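Long-range contact in exopolygalacturonase (Yersinia enterocolitica, PDB 2UVF), which probably hydrolyses the pectin polymer polygalacturonan from a chain end, as a periplasmic family 28 glycoside hydrolase that binds digalacturonic acid: residues G464-G476 / P512-L524. Residues are numbered along the deposited sequence; the frame is centred on the assembly and turned at random. Where two conformers were deposited one is given.
Sequences GLRAKSTSTIGGG and PAKIPAQFYDFTL
In the right-handed parallel beta-helix of family 28, strand 466-470 and strand 518-524 belong to opposing walls, and Ala467 meets Phe519 and Phe522 across the interior. The strand axes come within 8.3 Å, a gap filled by Phe519 and Phe522 against Ala467 and Leu465. Ala467 CB sits over the centre of one Phe519 ring face, a CH-pi contact 4.0 Å from the centroid and 12° off the normal. Phe519 CG lies anti to its carbonyl carbon (chi1 -62°), which carries the ring up to strand 466-470, with its edge at CZ 3.5 Å from Lys468 C, near the ring plane. A small methyl at 467 leaves room for both rings; Phe522 CE2 approaches Ala467 CB to 3.8 Å, and farther along Leu465 CD2 reaches Phe522 and Leu524.

Where the chain turns out of strand 466-470, small residues allow close backbone packing. Ala517 CB lies 3.1 Å from Thr470 O and also touches Ser469 OG, which is hydrogen-bonded to Thr444 OG1. Gly474, Gly475 and Gly476 adopt positive phi, and Gly474 CA packs 3.5 Å from Ala513 CB, a closeness that suits a residue without a side chain. Gln518 N donates to Gly475 O at 3.1 Å, starting the parallel pairing of Gly476 with Gln518.

Strand 466-470 thus has two chemistries: Ala467 packs against aromatic rings in the interior, while Lys468, pointing the other way, contacts the bound galacturonate in the glycan pocket.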
loop_
_atom_site.group_PDB
_atom_site.type_symbol
_atom_site.label_atom_id
_atom_site.label_comp_id
_atom_site.label_asym_id
_atom_site.label_seq_id
_atom_site.Cartn_x
_atom_site.Cartn_y
_atom_site.Cartn_z
ATOM N N GLY A 464 0.409 -2.329 13.176
ATOM C CA GLY A 464 -0.184 -1.118 12.591
ATOM C C GLY A 464 0.843 -0.240 11.876
ATOM O O GLY A 464 0.789 -0.045 10.671
ATOM N N LEU A 465 1.785 0.293 12.633
ATOM C CA LEU A 465 2.784 1.176 12.092
ATOM C C LEU A 465 4.138 0.556 12.370
ATOM O O LEU A 465 4.492 0.310 13.528
ATOM C CB LEU A 465 2.658 2.582 12.694
ATOM C CG LEU A 465 3.685 3.638 12.292
ATOM C CD1 LEU A 465 3.765 3.820 10.788
ATOM C CD2 LEU A 465 3.363 4.976 12.979
ATOM N N ARG A 466 4.884 0.266 11.304
ATOM C CA ARG A 466 6.193 -0.384 11.404
ATOM C C ARG A 466 7.267 0.474 10.731
ATOM O O ARG A 466 7.208 0.729 9.539
ATOM C CB ARG A 466 6.148 -1.804 10.796
ATOM C CG ARG A 466 7.511 -2.544 10.656
ATOM C CD ARG A 466 8.203 -2.844 11.994
ATOM N NE ARG A 466 8.950 -4.108 11.961
ATOM C CZ ARG A 466 10.083 -4.350 12.624
ATOM N NH1 ARG A 466 10.646 -3.404 13.366
ATOM N NH2 ARG A 466 10.672 -5.539 12.523
ATOM N N ALA A 467 8.231 0.925 11.527
ATOM C CA ALA A 467 9.321 1.796 11.068
ATOM C C ALA A 467 10.620 1.091 11.380
ATOM O O ALA A 467 10.988 0.915 12.549
ATOM C CB ALA A 467 9.271 3.212 11.720
ATOM N N LYS A 468 11.288 0.657 10.318
ATOM C CA LYS A 468 12.502 -0.163 10.412
ATOM C C LYS A 468 13.635 0.459 9.612
ATOM O O LYS A 468 13.413 0.975 8.523
ATOM C CB LYS A 468 12.232 -1.608 9.940
ATOM C CG LYS A 468 10.950 -1.765 9.109
ATOM C CD LYS A 468 11.122 -2.646 7.872
ATOM C CE LYS A 468 10.652 -4.071 8.061
ATOM N NZ LYS A 468 10.238 -4.659 6.733
ATOM N N SER A 469 14.844 0.428 10.169
ATOM C CA SER A 469 16.050 0.811 9.422
ATOM C C SER A 469 17.269 0.163 10.055
ATOM O O SER A 469 17.126 -0.619 11.002
ATOM C CB SER A 469 16.224 2.329 9.380
ATOM O OG SER A 469 17.167 2.707 8.396
ATOM N N THR A 470 18.448 0.436 9.486
ATOM C CA THR A 470 19.739 0.241 10.181
ATOM C C THR A 470 20.588 1.500 10.001
ATOM O O THR A 470 20.283 2.345 9.155
ATOM C CB THR A 470 20.535 -1.051 9.752
ATOM O OG1 THR A 470 21.035 -0.923 8.414
ATOM C CG2 THR A 470 19.678 -2.320 9.860
ATOM N N SER A 471 21.637 1.628 10.812
ATOM C CA SER A 471 22.557 2.761 10.744
ATOM C C SER A 471 23.319 2.859 9.413
ATOM O O SER A 471 23.623 3.968 8.952
ATOM C CB SER A 471 23.544 2.713 11.919
ATOM O OG SER A 471 24.432 3.817 11.905
ATOM N N THR A 472 23.616 1.710 8.799
ATOM C CA THR A 472 24.294 1.684 7.489
ATOM C C THR A 472 23.428 2.168 6.315
ATOM O O THR A 472 23.962 2.704 5.339
ATOM C CB THR A 472 24.915 0.298 7.142
ATOM O OG1 THR A 472 23.928 -0.740 7.252
ATOM C CG2 THR A 472 26.094 -0.013 8.061
ATOM N N ILE A 473 22.110 1.993 6.410
ATOM C CA ILE A 473 21.187 2.455 5.355
ATOM C C ILE A 473 21.088 3.989 5.291
ATOM O O ILE A 473 20.914 4.577 4.212
ATOM C CB ILE A 473 19.789 1.788 5.472
ATOM C CG1 ILE A 473 19.893 0.312 5.085
ATOM C CG2 ILE A 473 18.778 2.482 4.558
ATOM C CD1 ILE A 473 18.826 -0.573 5.651
ATOM N N GLY A 474 21.211 4.634 6.445
ATOM C CA GLY A 474 21.145 6.087 6.513
ATOM C C GLY A 474 19.744 6.591 6.251
ATOM O O GLY A 474 18.789 5.803 6.201
ATOM N N GLY A 475 19.626 7.904 6.072
ATOM C CA GLY A 475 18.326 8.542 5.893
ATOM C C GLY A 475 17.433 8.332 7.107
ATOM O O GLY A 475 17.829 8.614 8.244
ATOM N N GLY A 476 16.232 7.816 6.864
ATOM C CA GLY A 476 15.262 7.593 7.917
ATOM C C GLY A 476 13.870 7.979 7.460
ATOM O O GLY A 476 13.606 8.113 6.269
ATOM N N PRO A 512 28.073 1.925 2.503
ATOM C CA PRO A 512 27.507 2.288 3.811
ATOM C C PRO A 512 27.178 3.778 3.935
ATOM O O PRO A 512 27.710 4.594 3.179
ATOM C CB PRO A 512 28.633 1.927 4.784
ATOM C CG PRO A 512 29.358 0.825 4.116
ATOM C CD PRO A 512 29.308 1.129 2.651
ATOM N N ALA A 513 26.308 4.126 4.881
ATOM C CA ALA A 513 25.964 5.529 5.114
ATOM C C ALA A 513 26.900 6.205 6.120
ATOM O O ALA A 513 27.179 5.651 7.192
ATOM C CB ALA A 513 24.510 5.674 5.553
ATOM N N LYS A 514 27.365 7.403 5.757
ATOM C CA LYS A 514 28.203 8.251 6.623
ATOM C C LYS A 514 27.370 8.964 7.700
ATOM O O LYS A 514 27.667 8.841 8.894
ATOM C CB LYS A 514 29.024 9.263 5.796
ATOM C CG LYS A 514 30.033 8.641 4.806
ATOM C CD LYS A 514 31.140 7.813 5.503
ATOM C CE LYS A 514 32.407 8.631 5.806
ATOM N NZ LYS A 514 32.211 9.715 6.821
ATOM N N ILE A 515 26.346 9.713 7.274
ATOM C CA ILE A 515 25.310 10.226 8.188
ATOM C C ILE A 515 24.266 9.113 8.442
ATOM O O ILE A 515 23.558 8.687 7.511
ATOM C CB ILE A 515 24.613 11.521 7.658
ATOM C CG1 ILE A 515 25.629 12.648 7.413
ATOM C CG2 ILE A 515 23.491 11.968 8.618
ATOM C CD1 ILE A 515 25.002 13.964 6.900
ATOM N N PRO A 516 24.170 8.639 9.704
ATOM C CA PRO A 516 23.353 7.455 10.036
ATOM C C PRO A 516 21.816 7.657 10.030
ATOM O O PRO A 516 21.316 8.793 9.959
ATOM C CB PRO A 516 23.862 7.056 11.429
ATOM C CG PRO A 516 24.383 8.328 12.027
ATOM C CD PRO A 516 24.836 9.214 10.889
ATOM N N ALA A 517 21.092 6.540 10.102
ATOM C CA ALA A 517 19.634 6.525 9.996
ATOM C C ALA A 517 18.976 6.954 11.298
ATOM O O ALA A 517 19.526 6.739 12.386
ATOM C CB ALA A 517 19.131 5.142 9.568
ATOM N N GLN A 518 17.791 7.548 11.168
ATOM C CA GLN A 518 17.047 8.092 12.305
ATOM C C GLN A 518 15.560 8.259 11.996
ATOM O O GLN A 518 15.172 8.598 10.876
ATOM C CB GLN A 518 17.656 9.429 12.761
ATOM C CG GLN A 518 17.750 10.491 11.654
ATOM C CD GLN A 518 18.832 11.551 11.905
ATOM O OE1 GLN A 518 18.786 12.284 12.896
ATOM N NE2 GLN A 518 19.794 11.644 10.987
ATOM N N PHE A 519 14.738 8.013 13.010
ATOM C CA PHE A 519 13.310 8.281 12.947
ATOM C C PHE A 519 12.965 9.416 13.903
ATOM O O PHE A 519 13.363 9.405 15.067
ATOM C CB PHE A 519 12.505 7.027 13.290
ATOM C CG PHE A 519 12.732 5.879 12.344
ATOM C CD1 PHE A 519 12.276 5.942 11.025
ATOM C CD2 PHE A 519 13.390 4.727 12.775
ATOM C CE1 PHE A 519 12.485 4.888 10.143
ATOM C CE2 PHE A 519 13.594 3.663 11.912
ATOM C CZ PHE A 519 13.143 3.742 10.589
ATOM N N TYR A 520 12.261 10.416 13.388
ATOM C CA TYR A 520 11.809 11.531 14.208
ATOM C C TYR A 520 10.529 12.179 13.669
ATOM O O TYR A 520 10.216 12.085 12.471
ATOM C CB TYR A 520 12.938 12.557 14.453
ATOM C CG TYR A 520 13.354 13.378 13.261
ATOM C CD1 TYR A 520 12.683 14.554 12.935
ATOM C CD2 TYR A 520 14.442 12.990 12.465
ATOM C CE1 TYR A 520 13.061 15.314 11.827
ATOM C CE2 TYR A 520 14.831 13.748 11.358
ATOM C CZ TYR A 520 14.138 14.905 11.050
ATOM O OH TYR A 520 14.510 15.654 9.952
ATOM N N ASP A 521 9.795 12.840 14.564
ATOM C CA ASP A 521 8.562 13.525 14.199
ATOM C C ASP A 521 7.515 12.489 13.735
ATOM O O ASP A 521 7.078 12.477 12.583
ATOM C CB ASP A 521 8.843 14.631 13.164
ATOM C CG ASP A 521 7.637 15.495 12.871
ATOM O OD1 ASP A 521 6.736 15.592 13.737
ATOM O OD2 ASP A 521 7.589 16.073 11.754
ATOM N N PHE A 522 7.166 11.599 14.662
ATOM C CA PHE A 522 6.121 10.592 14.485
ATOM C C PHE A 522 4.990 10.923 15.433
ATOM O O PHE A 522 5.207 11.209 16.609
ATOM C CB PHE A 522 6.633 9.182 14.809
ATOM C CG PHE A 522 7.247 8.453 13.635
ATOM C CD1 PHE A 522 8.232 9.049 12.846
ATOM C CD2 PHE A 522 6.849 7.144 13.333
ATOM C CE1 PHE A 522 8.792 8.365 11.771
ATOM C CE2 PHE A 522 7.419 6.452 12.252
ATOM C CZ PHE A 522 8.384 7.062 11.482
ATOM N N THR A 523 3.782 10.849 14.902
ATOM C CA THR A 523 2.566 11.118 15.640
ATOM C C THR A 523 1.618 9.917 15.591
ATOM O O THR A 523 1.203 9.467 14.506
ATOM C CB THR A 523 1.877 12.373 15.079
ATOM O OG1 THR A 523 2.755 13.488 15.253
ATOM C CG2 THR A 523 0.554 12.649 15.781
ATOM N N LEU A 524 1.310 9.411 16.785
ATOM C CA LEU A 524 0.261 8.432 17.013
ATOM C C LEU A 524 -0.871 9.078 17.836
ATOM O O LEU A 524 -0.677 9.439 18.988
ATOM C CB LEU A 524 0.828 7.202 17.724
ATOM C CG LEU A 524 0.090 5.868 17.535
ATOM C CD1 LEU A 524 0.626 5.132 16.326
ATOM C CD2 LEU A 524 0.277 5.023 18.779
#